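Local structure of malate dehydrogenase (Porphyromonas gingivalis, 3FI9) at residues Y5-K10 with A250-E255; K10-G15 with E72-A77; D76-V81 with C116-H121; K110-Y115 with S140-S145. The protein probably acts as an NAD-dependent malate dehydrogenase, interconverting malate and oxaloacetate. All blocks are in the same frame, centred on the assembly; numbering follows the deposited sequence.

Contact 1: Y5-K10 with A250-E255; sequences YLTEEK and AAMGGE
Leu6 lays its branched tip against the Schellman motif that closes helix 238-251, where Gly253, at a phi of 94°, turns the chain out of the last helical turn. The contact joins the loop before strand 10-14, the first strand of the Rossmann-type domain, to a helix of the C-terminal alpha/beta domain. With CG anti to its backbone N (chi1 -175°), Leu6 has CG 3.6 Å from Met252 O, and its CD2 is 3.7 Å from Met252 CB. The same methyl comes within 3.5 Å of Gly254 N; a bare glycine backbone allows the leucine to settle directly on the chain.

Thr7 follows with its methyl, not its hydroxyl, facing the helix end. Its side chain and that of Met252 meet at about a right angle, and the bend of the methionine at chi3 (82°) swings CE to 3.4 Å from Thr7 CG2, a tight fit for two carbons. The flexible methionine side chain also touches Leu33 and Tyr79. Glu9 completes an ST turn that occupies the threonine hydroxyl: Glu9 N donates a nearly straight bond to Thr7 OG1 at 3.2 Å.

Contact 2: K10-G15 with E72-A77; sequences KLTIVG and EALTDA
Lys10 and Thr12, both on strand 10-14, grasp backbone carbonyls around the C-terminal end of helix 70-74. The charged bond comes first. An extended lysine chain carries the ammonium group to Thr75 O (NZ to O 3.1 Å, C=O...N angle 152°), and NZ also makes a weak bond to Glu72 O at 3.0 Å. The carbonyls gathered at this helix end would probably favour a cation. A neutral bond reaches the same helix end: Thr12 OG1 donates to Ala73 O over 2.9 Å, arriving 31° out of the carbonyl plane.

Two waters extend this network. One accepts from Lys10 N and donates to Asp76 O at 2.7 Å; the other accepts from Lys10 NZ at 2.8 Å. Asp76 lies in the type II turn from Leu74 to Ala77.

The remaining contacts are looser. Ala77, with its small side chain, has CB 3.9 Å from Thr12 OG1, and the carbon-carbon approach is that of Thr12 CG2 to Leu74 CD2, at 4.3 Å.

Strand 10-14 runs between parallel strands 37-40 and 77-82 and leads into Gly15, first of the predicted NAD-binding glycine-rich loop; Leu74 packs onward against Ile80 and helix 94-115.

Contact 3: D76-V81 with C116-H121; sequences DAKYIV and CPDCKH
Lys78 O receives two backbone N-H groups of the neighbouring chain segment, a firm bond from Lys120 N at 2.7 Å and a weak one from His121 N. Two residues further along the strand, Ile80 N donates to His121 O at 3.1 Å, and Tyr79 CA adds a CA-H...O contact to the same oxygen. This is the parallel pairing of Tyr79 with His121.

Side chains flank the ladder. Ile80 CD1 reaches Cys119 SG at 3.7 Å and Cys116 SG at 4.0 Å; the isoleucine torsion (chi1 -64°) turns CG1 toward the thiols, compact groups that suit a buried fit. The aliphatic part of Lys120 crosses the Tyr79 ring obliquely, CD being 3.6 Å from CZ. At the solvent side Lys78 NZ forms a weak salt bridge with Asp118 OD2 at 3.3 Å, and a water donates to both Ala77 O and Asp118 OD1.

Behind these contacts, a type I turn from Cys116 to Cys119, closed by Cys119 N to Cys116 O (2.7 Å), sets the two cysteines. Lys120 NZ is held by Glu9 in a salt bridge, and His121 NE2 bonds Thr148 OG1.

Strands 77-82 and 121-124 are thus parallel neighbours linked by helix 94-115 in a beta-alpha-beta crossover. Tyr79 and His121 face Ile248 of helix 238-251, whereas Ile80 and Cys116 meet Leu74 of helix 70-74.

Contact 4: K110-Y115 with S140-S145; sequences KDIKSY and SGLKPS
Ile112 and Lys113, near the end of helix 94-115, pack on the ST turn through which helix 129-140 gives way to the loop before strand 147-150. Both helices belong to the Rossmann-type domain, and here their C-terminal ends lie side by side. Within the turn, Ser140 OG accepts from Leu142 N at 3.0 Å (N-H...O angle 162°) and is also hydrogen-bonded to Leu137 O, so one small hydroxyl serves both the outgoing chain and the helix behind it. Gly141 leaves the helix at a positive phi of 77°, a conformation that glycine adopts readily.

The apolar part of the contact belongs to Ile112. Its CG2 branch touches Ser140 CB at 4.1 Å and Leu142 CD1 at 4.2 Å, a methyl that meets the serine and the leucine tip together. Ile112 and Leu142 also both touch Val122 of strand 121-124, which ties the contact to the sheet.

Lys113 supplies the exposed part of the contact. Its CB is 3.8 Å from Ser140 O; farther out, a turn at chi3 (-89°) places CE 3.9 Å from Gly141 CA. The absence of a side chain on Gly141 leaves this path to the lysine methylenes, while a long polar chain is well suited to the solvent-facing border.

Within the helix carrying these residues, Lys110 O takes two bonds from Ser114: from N, at 2.9 Å, and from OG, at 3.1 Å, which approach from opposite faces of the carbonyl plane.

How the contacts relate
From the N terminus, residues 5-10 open contact 1, which closes only at 250-255 and so encloses the other three, joining the nucleotide-binding domain to the C-terminal helix 238-251. Contact 2 begins at Lys10, shared with contact 1, and closes a loop at 72-77. There contact 3 takes over, sharing Asp76 and Ala77, and closes at 116-121. Contact 4 starts at 110-115, before contact 3 has closed, so the two cross; it ends at 140-145. Strand 77-82 links contacts 2 and 3, while Leu74 and Ile80 both reach helix 94-115 of contact 4. Contacts 1 and 4 do not touch.

Contact 1: Y5-K10 with A250-E255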
loop_
_atom_site.group_PDB
_atom_site.type_symbol
_atom_site.label_atom_id
_atom_site.label_comp_id
_atom_site.label_asym_id
_atom_site.label_seq_id
_atom_site.Cartn_x
_atom_site.Cartn_y
_atom_site.Cartn_z
ATOM N N TYR A 5 12.276 14.492 1.169
ATOM C CA TYR A 5 10.834 14.765 1.254
ATOM C C TYR A 5 10.497 15.925 0.354
ATOM O O TYR A 5 11.292 16.880 0.218
ATOM C CB TYR A 5 10.455 15.102 2.697
ATOM C CG TYR A 5 10.295 13.888 3.576
ATOM C CD1 TYR A 5 9.076 13.187 3.598
ATOM C CD2 TYR A 5 11.338 13.430 4.374
ATOM C CE1 TYR A 5 8.905 12.062 4.391
ATOM C CE2 TYR A 5 11.185 12.287 5.187
ATOM C CZ TYR A 5 9.960 11.606 5.187
ATOM O OH TYR A 5 9.763 10.480 5.963
ATOM N N LEU A 6 9.309 15.887 -0.238
ATOM C CA LEU A 6 8.936 16.932 -1.217
ATOM C C LEU A 6 8.695 18.273 -0.533
ATOM O O LEU A 6 8.956 19.331 -1.099
ATOM C CB LEU A 6 7.661 16.508 -1.953
ATOM C CG LEU A 6 7.089 17.327 -3.107
ATOM C CD1 LEU A 6 8.115 17.520 -4.216
ATOM C CD2 LEU A 6 5.820 16.529 -3.630
ATOM N N THR A 7 8.156 18.243 0.666
ATOM C CA THR A 7 7.920 19.465 1.374
ATOM C C THR A 7 7.966 19.160 2.867
ATOM O O THR A 7 7.966 17.988 3.248
ATOM C CB THR A 7 6.549 20.092 0.945
ATOM O OG1 THR A 7 6.348 21.319 1.632
ATOM C CG2 THR A 7 5.365 19.168 1.289
ATOM N N GLU A 8 8.024 20.188 3.712
ATOM C CA GLU A 8 7.829 19.991 5.153
ATOM C C GLU A 8 6.391 20.323 5.592
ATOM O O GLU A 8 6.005 20.124 6.746
ATOM C CB GLU A 8 8.827 20.869 5.956
ATOM C CG GLU A 8 10.288 20.640 5.608
ATOM C CD GLU A 8 10.776 19.269 6.019
ATOM O OE1 GLU A 8 10.696 18.966 7.217
ATOM O OE2 GLU A 8 11.265 18.516 5.152
ATOM N N GLU A 9 5.580 20.856 4.685
ATOM C CA GLU A 9 4.217 21.236 5.073
ATOM C C GLU A 9 3.345 20.020 5.438
ATOM O O GLU A 9 3.583 18.931 4.953
ATOM C CB GLU A 9 3.592 22.146 3.999
ATOM C CG GLU A 9 4.493 23.395 3.854
ATOM C CD GLU A 9 3.879 24.570 3.150
ATOM O OE1 GLU A 9 3.834 25.672 3.760
ATOM O OE2 GLU A 9 3.491 24.423 1.983
ATOM N N LYS A 10 2.350 20.231 6.291
ATOM C CA LYS A 10 1.531 19.140 6.843
ATOM C C LYS A 10 0.499 18.664 5.819
ATOM O O LYS A 10 -0.180 19.477 5.151
ATOM C CB LYS A 10 0.905 19.579 8.165
ATOM C CG LYS A 10 -0.203 18.700 8.733
ATOM C CD LYS A 10 -0.490 19.097 10.197
ATOM C CE LYS A 10 -1.717 18.379 10.727
ATOM N NZ LYS A 10 -2.063 18.787 12.103
ATOM N N ALA A 250 1.159 15.742 -6.936
ATOM C CA ALA A 250 1.234 16.755 -7.993
ATOM C C ALA A 250 0.947 18.143 -7.446
ATOM O O ALA A 250 1.625 19.106 -7.779
ATOM C CB ALA A 250 0.224 16.408 -9.125
ATOM N N ALA A 251 -0.083 18.250 -6.619
ATOM C CA ALA A 251 -0.432 19.535 -6.008
ATOM C C ALA A 251 0.672 20.053 -5.096
ATOM O O ALA A 251 0.720 21.243 -4.836
ATOM C CB ALA A 251 -1.720 19.434 -5.223
ATOM N N MET A 252 1.503 19.151 -4.577
ATOM C CA MET A 252 2.565 19.535 -3.642
ATOM C C MET A 252 3.857 19.879 -4.399
ATOM O O MET A 252 4.895 20.127 -3.765
ATOM C CB MET A 252 2.805 18.418 -2.599
ATOM C CG MET A 252 1.647 18.152 -1.600
ATOM S SD MET A 252 1.565 16.594 -0.555
ATOM C CE MET A 252 2.691 17.038 0.830
ATOM N N GLY A 253 3.796 19.874 -5.735
ATOM C CA GLY A 253 4.920 20.261 -6.599
ATOM C C GLY A 253 5.778 19.098 -7.063
ATOM O O GLY A 253 6.855 19.287 -7.649
ATOM N N GLY A 254 5.298 17.883 -6.813
ATOM C CA GLY A 254 5.951 16.692 -7.301
ATOM C C GLY A 254 5.618 16.399 -8.746
ATOM O O GLY A 254 5.184 17.277 -9.513
ATOM N N GLU A 255 5.851 15.150 -9.105
ATOM C CA GLU A 255 5.580 14.609 -10.420
ATOM C C GLU A 255 4.125 14.923 -10.846
ATOM O O GLU A 255 3.215 14.854 -10.043
ATOM C CB GLU A 255 5.823 13.104 -10.306
ATOM C CG GLU A 255 5.690 12.291 -11.581
ATOM C CD GLU A 255 6.231 10.889 -11.387
ATOM O OE1 GLU A 255 6.877 10.642 -10.333
ATOM O OE2 GLU A 255 6.033 10.043 -12.289
#

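Contact 2: K10-G15 with E72-A77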
loop_
_atom_site.group_PDB
_atom_site.type_symbol
_atom_site.label_atom_id
_atom_site.label_comp_id
_atom_site.label_asym_id
_atom_site.label_seq_id
_atom_site.Cartn_x
_atom_site.Cartn_y
_atom_site.Cartn_z
ATOM N N LYS A 10 2.350 20.231 6.291
ATOM C CA LYS A 10 1.531 19.140 6.843
ATOM C C LYS A 10 0.499 18.664 5.819
ATOM O O LYS A 10 -0.180 19.477 5.151
ATOM C CB LYS A 10 0.905 19.579 8.165
ATOM C CG LYS A 10 -0.203 18.700 8.733
ATOM C CD LYS A 10 -0.490 19.097 10.197
ATOM C CE LYS A 10 -1.717 18.379 10.727
ATOM N NZ LYS A 10 -2.063 18.787 12.103
ATOM N N LEU A 11 0.474 17.340 5.660
ATOM C CA LEU A 11 -0.532 16.637 4.906
ATOM C C LEU A 11 -1.422 15.873 5.887
ATOM O O LEU A 11 -0.970 15.027 6.705
ATOM C CB LEU A 11 0.121 15.679 3.872
ATOM C CG LEU A 11 -0.769 14.557 3.269
ATOM C CD1 LEU A 11 -2.028 15.133 2.574
ATOM C CD2 LEU A 11 0.037 13.670 2.248
ATOM N N THR A 12 -2.706 16.179 5.814
ATOM C CA THR A 12 -3.681 15.459 6.605
ATOM C C THR A 12 -4.612 14.553 5.797
ATOM O O THR A 12 -5.323 14.991 4.873
ATOM C CB THR A 12 -4.518 16.437 7.403
ATOM O OG1 THR A 12 -3.659 17.117 8.326
ATOM C CG2 THR A 12 -5.630 15.708 8.170
ATOM N N ILE A 13 -4.661 13.299 6.207
ATOM C CA ILE A 13 -5.576 12.326 5.595
ATOM C C ILE A 13 -6.799 12.248 6.437
ATOM O O ILE A 13 -6.700 11.912 7.607
ATOM C CB ILE A 13 -4.950 10.922 5.555
ATOM C CG1 ILE A 13 -3.663 10.929 4.740
ATOM C CG2 ILE A 13 -5.961 9.869 4.963
ATOM C CD1 ILE A 13 -3.724 11.633 3.445
ATOM N N VAL A 14 -7.966 12.561 5.869
ATOM C CA VAL A 14 -9.202 12.380 6.601
ATOM C C VAL A 14 -9.824 11.031 6.230
ATOM O O VAL A 14 -9.872 10.689 5.069
ATOM C CB VAL A 14 -10.196 13.554 6.314
ATOM C CG1 VAL A 14 -11.545 13.279 6.934
ATOM C CG2 VAL A 14 -9.649 14.824 6.866
ATOM N N GLY A 15 -10.263 10.256 7.215
ATOM C CA GLY A 15 -10.815 8.948 6.924
ATOM C C GLY A 15 -9.733 7.893 6.981
ATOM O O GLY A 15 -9.847 6.862 6.341
ATOM N N GLU A 72 -7.231 19.716 15.816
ATOM C CA GLU A 72 -5.821 19.317 15.874
ATOM C C GLU A 72 -5.285 18.873 14.513
ATOM O O GLU A 72 -4.181 19.263 14.102
ATOM C CB GLU A 72 -5.669 18.175 16.878
ATOM C CG GLU A 72 -5.729 18.662 18.305
ATOM C CD GLU A 72 -5.526 17.538 19.291
ATOM O OE1 GLU A 72 -5.482 16.364 18.844
ATOM O OE2 GLU A 72 -5.412 17.836 20.502
ATOM N N ALA A 73 -6.100 18.099 13.821
ATOM C CA ALA A 73 -5.785 17.511 12.508
ATOM C C ALA A 73 -5.631 18.579 11.430
ATOM O O ALA A 73 -4.726 18.515 10.599
ATOM C CB ALA A 73 -6.892 16.524 12.114
ATOM N N LEU A 74 -6.549 19.545 11.410
ATOM C CA LEU A 74 -6.468 20.586 10.364
ATOM C C LEU A 74 -5.536 21.754 10.699
ATOM O O LEU A 74 -5.091 22.495 9.820
ATOM C CB LEU A 74 -7.875 21.064 9.989
ATOM C CG LEU A 74 -8.760 19.997 9.329
ATOM C CD1 LEU A 74 -10.018 20.616 8.788
ATOM C CD2 LEU A 74 -7.988 19.312 8.216
ATOM N N THR A 75 -5.203 21.940 11.967
ATOM C CA THR A 75 -4.239 23.020 12.308
ATOM C C THR A 75 -2.883 22.857 11.622
ATOM O O THR A 75 -2.247 21.816 11.757
ATOM C CB THR A 75 -4.084 23.161 13.859
ATOM O OG1 THR A 75 -5.384 23.425 14.421
ATOM C CG2 THR A 75 -3.147 24.299 14.204
ATOM N N ASP A 76 -2.450 23.883 10.884
ATOM C CA ASP A 76 -1.210 23.858 10.086
ATOM C C ASP A 76 -1.348 22.995 8.816
ATOM O O ASP A 76 -0.410 22.925 8.015
ATOM C CB ASP A 76 -0.003 23.363 10.901
ATOM C CG ASP A 76 0.276 24.208 12.140
ATOM O OD1 ASP A 76 0.301 25.453 12.032
ATOM O OD2 ASP A 76 0.513 23.616 13.218
ATOM N N ALA A 77 -2.501 22.364 8.599
ATOM C CA ALA A 77 -2.681 21.534 7.380
ATOM C C ALA A 77 -2.524 22.416 6.156
ATOM O O ALA A 77 -3.174 23.451 6.074
ATOM C CB ALA A 77 -4.081 20.870 7.379
HETATM O O HOH W 1 2.255 22.894 7.719
HETATM O O HOH W 2 -0.145 20.235 13.491
#

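Contact 3: D76-V81 with C116-H121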
loop_
_atom_site.group_PDB
_atom_site.type_symbol
_atom_site.label_atom_id
_atom_site.label_comp_id
_atom_site.label_asym_id
_atom_site.label_seq_id
_atom_site.Cartn_x
_atom_site.Cartn_y
_atom_site.Cartn_z
ATOM N N ASP A 76 -2.450 23.883 10.884
ATOM C CA ASP A 76 -1.210 23.858 10.086
ATOM C C ASP A 76 -1.348 22.995 8.816
ATOM O O ASP A 76 -0.410 22.925 8.015
ATOM C CB ASP A 76 -0.003 23.363 10.901
ATOM C CG ASP A 76 0.276 24.208 12.140
ATOM O OD1 ASP A 76 0.301 25.453 12.032
ATOM O OD2 ASP A 76 0.513 23.616 13.218
ATOM N N ALA A 77 -2.501 22.364 8.599
ATOM C CA ALA A 77 -2.681 21.534 7.380
ATOM C C ALA A 77 -2.524 22.416 6.156
ATOM O O ALA A 77 -3.174 23.451 6.074
ATOM C CB ALA A 77 -4.081 20.870 7.379
ATOM N N LYS A 78 -1.677 22.030 5.210
ATOM C CA LYS A 78 -1.638 22.690 3.919
ATOM C C LYS A 78 -2.175 21.842 2.762
ATOM O O LYS A 78 -2.454 22.371 1.689
ATOM C CB LYS A 78 -0.219 23.072 3.554
ATOM C CG LYS A 78 0.370 24.213 4.463
ATOM C CD LYS A 78 -0.575 25.412 4.574
ATOM C CE LYS A 78 0.194 26.643 5.085
ATOM N NZ LYS A 78 0.280 26.556 6.538
ATOM N N TYR A 79 -2.221 20.540 2.966
ATOM C CA TYR A 79 -2.814 19.596 1.982
ATOM C C TYR A 79 -3.714 18.676 2.731
ATOM O O TYR A 79 -3.410 18.264 3.851
ATOM C CB TYR A 79 -1.731 18.799 1.247
ATOM C CG TYR A 79 -0.776 19.736 0.581
ATOM C CD1 TYR A 79 -1.010 20.199 -0.699
ATOM C CD2 TYR A 79 0.334 20.257 1.286
ATOM C CE1 TYR A 79 -0.113 21.119 -1.320
ATOM C CE2 TYR A 79 1.184 21.156 0.696
ATOM C CZ TYR A 79 0.972 21.568 -0.608
ATOM O OH TYR A 79 1.826 22.475 -1.189
ATOM N N ILE A 80 -4.857 18.356 2.118
ATOM C CA ILE A 80 -5.813 17.490 2.741
ATOM C C ILE A 80 -6.340 16.529 1.704
ATOM O O ILE A 80 -6.692 16.945 0.594
ATOM C CB ILE A 80 -7.055 18.273 3.260
ATOM C CG1 ILE A 80 -6.646 19.265 4.367
ATOM C CG2 ILE A 80 -8.098 17.273 3.801
ATOM C CD1 ILE A 80 -7.788 20.215 4.782
ATOM N N VAL A 81 -6.427 15.259 2.066
ATOM C CA VAL A 81 -7.094 14.284 1.211
ATOM C C VAL A 81 -8.131 13.593 2.049
ATOM O O VAL A 81 -7.789 12.992 3.042
ATOM C CB VAL A 81 -6.099 13.216 0.693
ATOM C CG1 VAL A 81 -6.846 12.065 -0.083
ATOM C CG2 VAL A 81 -5.037 13.891 -0.158
ATOM N N CYS A 116 -7.945 25.979 8.796
ATOM C CA CYS A 116 -6.853 26.093 7.841
ATOM C C CYS A 116 -7.252 26.808 6.526
ATOM O O CYS A 116 -7.047 26.297 5.418
ATOM C CB CYS A 116 -6.173 24.728 7.609
ATOM S SG CYS A 116 -7.312 23.408 7.096
ATOM N N PRO A 117 -7.821 28.023 6.656
ATOM C CA PRO A 117 -8.275 28.780 5.493
ATOM C C PRO A 117 -7.130 29.013 4.532
ATOM O O PRO A 117 -7.383 29.252 3.340
ATOM C CB PRO A 117 -8.737 30.121 6.102
ATOM C CG PRO A 117 -7.981 30.229 7.397
ATOM C CD PRO A 117 -7.938 28.797 7.908
ATOM N N ASP A 118 -5.885 28.914 5.018
ATOM C CA ASP A 118 -4.673 29.004 4.158
ATOM C C ASP A 118 -4.188 27.680 3.527
ATOM O O ASP A 118 -3.102 27.633 2.927
ATOM C CB ASP A 118 -3.489 29.599 4.943
ATOM C CG ASP A 118 -3.191 28.807 6.233
ATOM O OD1 ASP A 118 -4.120 28.157 6.771
ATOM O OD2 ASP A 118 -2.043 28.852 6.740
ATOM N N CYS A 119 -4.990 26.624 3.648
ATOM C CA CYS A 119 -4.731 25.333 2.972
ATOM C C CYS A 119 -4.410 25.568 1.506
ATOM O O CYS A 119 -5.002 26.452 0.892
ATOM C CB CYS A 119 -6.001 24.447 3.076
ATOM S SG CYS A 119 -5.688 22.632 2.878
ATOM N N LYS A 120 -3.498 24.788 0.924
ATOM C CA LYS A 120 -3.126 24.971 -0.470
ATOM C C LYS A 120 -4.026 24.127 -1.411
ATOM O O LYS A 120 -4.433 24.585 -2.461
ATOM C CB LYS A 120 -1.646 24.620 -0.689
ATOM C CG LYS A 120 -0.633 25.698 -0.130
ATOM C CD LYS A 120 0.773 25.118 -0.037
ATOM C CE LYS A 120 1.824 25.994 -0.664
ATOM N NZ LYS A 120 2.446 26.892 0.320
ATOM N N HIS A 121 -4.276 22.882 -1.047
ATOM C CA HIS A 121 -5.089 21.997 -1.904
ATOM C C HIS A 121 -5.858 20.953 -1.149
ATOM O O HIS A 121 -5.372 20.402 -0.167
ATOM C CB HIS A 121 -4.195 21.279 -2.943
ATOM C CG HIS A 121 -4.951 20.829 -4.151
ATOM N ND1 HIS A 121 -5.178 21.667 -5.220
ATOM C CD2 HIS A 121 -5.569 19.651 -4.446
ATOM C CE1 HIS A 121 -5.908 21.031 -6.124
ATOM N NE2 HIS A 121 -6.176 19.814 -5.670
HETATM O O HOH W 3 -2.748 25.687 7.722
#

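Contact 4: K110-Y115 with S140-S145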
loop_
_atom_site.group_PDB
_atom_site.type_symbol
_atom_site.label_atom_id
_atom_site.label_comp_id
_atom_site.label_asym_id
_atom_site.label_seq_id
_atom_site.Cartn_x
_atom_site.Cartn_y
_atom_site.Cartn_z
ATOM N N LYS A 110 -16.539 23.880 6.251
ATOM C CA LYS A 110 -16.600 24.814 7.394
ATOM C C LYS A 110 -15.340 24.678 8.288
ATOM O O LYS A 110 -14.765 25.660 8.787
ATOM C CB LYS A 110 -17.844 24.505 8.226
ATOM C CG LYS A 110 -19.200 24.748 7.541
ATOM C CD LYS A 110 -20.295 24.117 8.413
ATOM C CE LYS A 110 -21.680 24.234 7.787
ATOM N NZ LYS A 110 -22.784 23.956 8.759
ATOM N N ASP A 111 -14.909 23.432 8.464
ATOM C CA ASP A 111 -13.729 23.107 9.301
ATOM C C ASP A 111 -12.446 23.621 8.685
ATOM O O ASP A 111 -11.544 24.117 9.387
ATOM C CB ASP A 111 -13.594 21.591 9.444
ATOM C CG ASP A 111 -14.634 20.975 10.357
ATOM O OD1 ASP A 111 -15.296 21.689 11.128
ATOM O OD2 ASP A 111 -14.812 19.747 10.279
ATOM N N ILE A 112 -12.343 23.488 7.371
ATOM C CA ILE A 112 -11.186 24.008 6.663
ATOM C C ILE A 112 -11.208 25.512 6.856
ATOM O O ILE A 112 -10.155 26.141 6.992
ATOM C CB ILE A 112 -11.201 23.651 5.147
ATOM C CG1 ILE A 112 -10.810 22.171 4.906
ATOM C CG2 ILE A 112 -10.313 24.586 4.366
ATOM C CD1 ILE A 112 -11.104 21.663 3.486
ATOM N N LYS A 113 -12.407 26.097 6.879
ATOM C CA LYS A 113 -12.501 27.552 6.902
ATOM C C LYS A 113 -12.084 28.097 8.261
ATOM O O LYS A 113 -11.413 29.130 8.353
ATOM C CB LYS A 113 -13.903 28.053 6.471
ATOM C CG LYS A 113 -14.001 29.602 6.390
ATOM C CD LYS A 113 -15.421 30.079 5.986
ATOM C CE LYS A 113 -15.582 30.181 4.489
ATOM N NZ LYS A 113 -16.905 30.809 4.083
ATOM N N SER A 114 -12.444 27.355 9.297
ATOM C CA SER A 114 -12.136 27.709 10.676
ATOM C C SER A 114 -10.684 27.461 11.021
ATOM O O SER A 114 -10.059 28.287 11.677
ATOM C CB SER A 114 -12.982 26.905 11.646
ATOM O OG SER A 114 -14.357 27.137 11.436
ATOM N N TYR A 115 -10.154 26.321 10.582
ATOM C CA TYR A 115 -8.858 25.844 11.080
ATOM C C TYR A 115 -7.677 25.940 10.102
ATOM O O TYR A 115 -6.520 25.990 10.521
ATOM C CB TYR A 115 -9.034 24.389 11.572
ATOM C CG TYR A 115 -10.105 24.219 12.619
ATOM C CD1 TYR A 115 -10.160 25.051 13.740
ATOM C CD2 TYR A 115 -11.085 23.227 12.487
ATOM C CE1 TYR A 115 -11.173 24.889 14.720
ATOM C CE2 TYR A 115 -12.080 23.042 13.445
ATOM C CZ TYR A 115 -12.120 23.885 14.561
ATOM O OH TYR A 115 -13.115 23.701 15.503
ATOM N N SER A 140 -15.631 25.820 1.969
ATOM C CA SER A 140 -14.249 25.940 2.433
ATOM C C SER A 140 -13.726 27.366 2.264
ATOM O O SER A 140 -12.729 27.745 2.887
ATOM C CB SER A 140 -13.339 25.022 1.608
ATOM O OG SER A 140 -13.134 25.558 0.281
ATOM N N GLY A 141 -14.340 28.127 1.360
ATOM C CA GLY A 141 -13.855 29.482 1.026
ATOM C C GLY A 141 -12.640 29.503 0.118
ATOM O O GLY A 141 -12.089 30.583 -0.155
ATOM N N LEU A 142 -12.198 28.327 -0.354
ATOM C CA LEU A 142 -10.982 28.268 -1.163
ATOM C C LEU A 142 -11.296 28.688 -2.605
ATOM O O LEU A 142 -12.464 28.760 -2.966
ATOM C CB LEU A 142 -10.319 26.869 -1.113
ATOM C CG LEU A 142 -9.914 26.320 0.293
ATOM C CD1 LEU A 142 -9.460 24.887 0.217
ATOM C CD2 LEU A 142 -8.817 27.173 0.985
ATOM N N LYS A 143 -10.260 29.007 -3.392
ATOM C CA LYS A 143 -10.394 29.212 -4.846
ATOM C C LYS A 143 -10.706 27.900 -5.606
ATOM O O LYS A 143 -10.391 26.801 -5.127
ATOM C CB LYS A 143 -9.095 29.790 -5.389
ATOM C CG LYS A 143 -8.819 31.210 -4.830
ATOM C CD LYS A 143 -7.542 31.777 -5.402
ATOM C CE LYS A 143 -6.390 30.832 -5.172
ATOM N NZ LYS A 143 -6.272 30.461 -3.730
ATOM N N PRO A 144 -11.324 28.005 -6.796
ATOM C CA PRO A 144 -11.598 26.768 -7.569
ATOM C C PRO A 144 -10.340 25.961 -7.892
ATOM O O PRO A 144 -10.400 24.730 -7.964
ATOM C CB PRO A 144 -12.238 27.301 -8.854
ATOM C CG PRO A 144 -12.992 28.509 -8.398
ATOM C CD PRO A 144 -12.131 29.143 -7.283
ATOM N N SER A 145 -9.199 26.638 -8.080
ATOM C CA SER A 145 -7.978 25.928 -8.363
ATOM C C SER A 145 -7.457 25.065 -7.191
ATOM O O SER A 145 -6.523 24.284 -7.353
ATOM C CB SER A 145 -6.898 26.934 -8.717
ATOM O OG SER A 145 -6.637 27.678 -7.537
#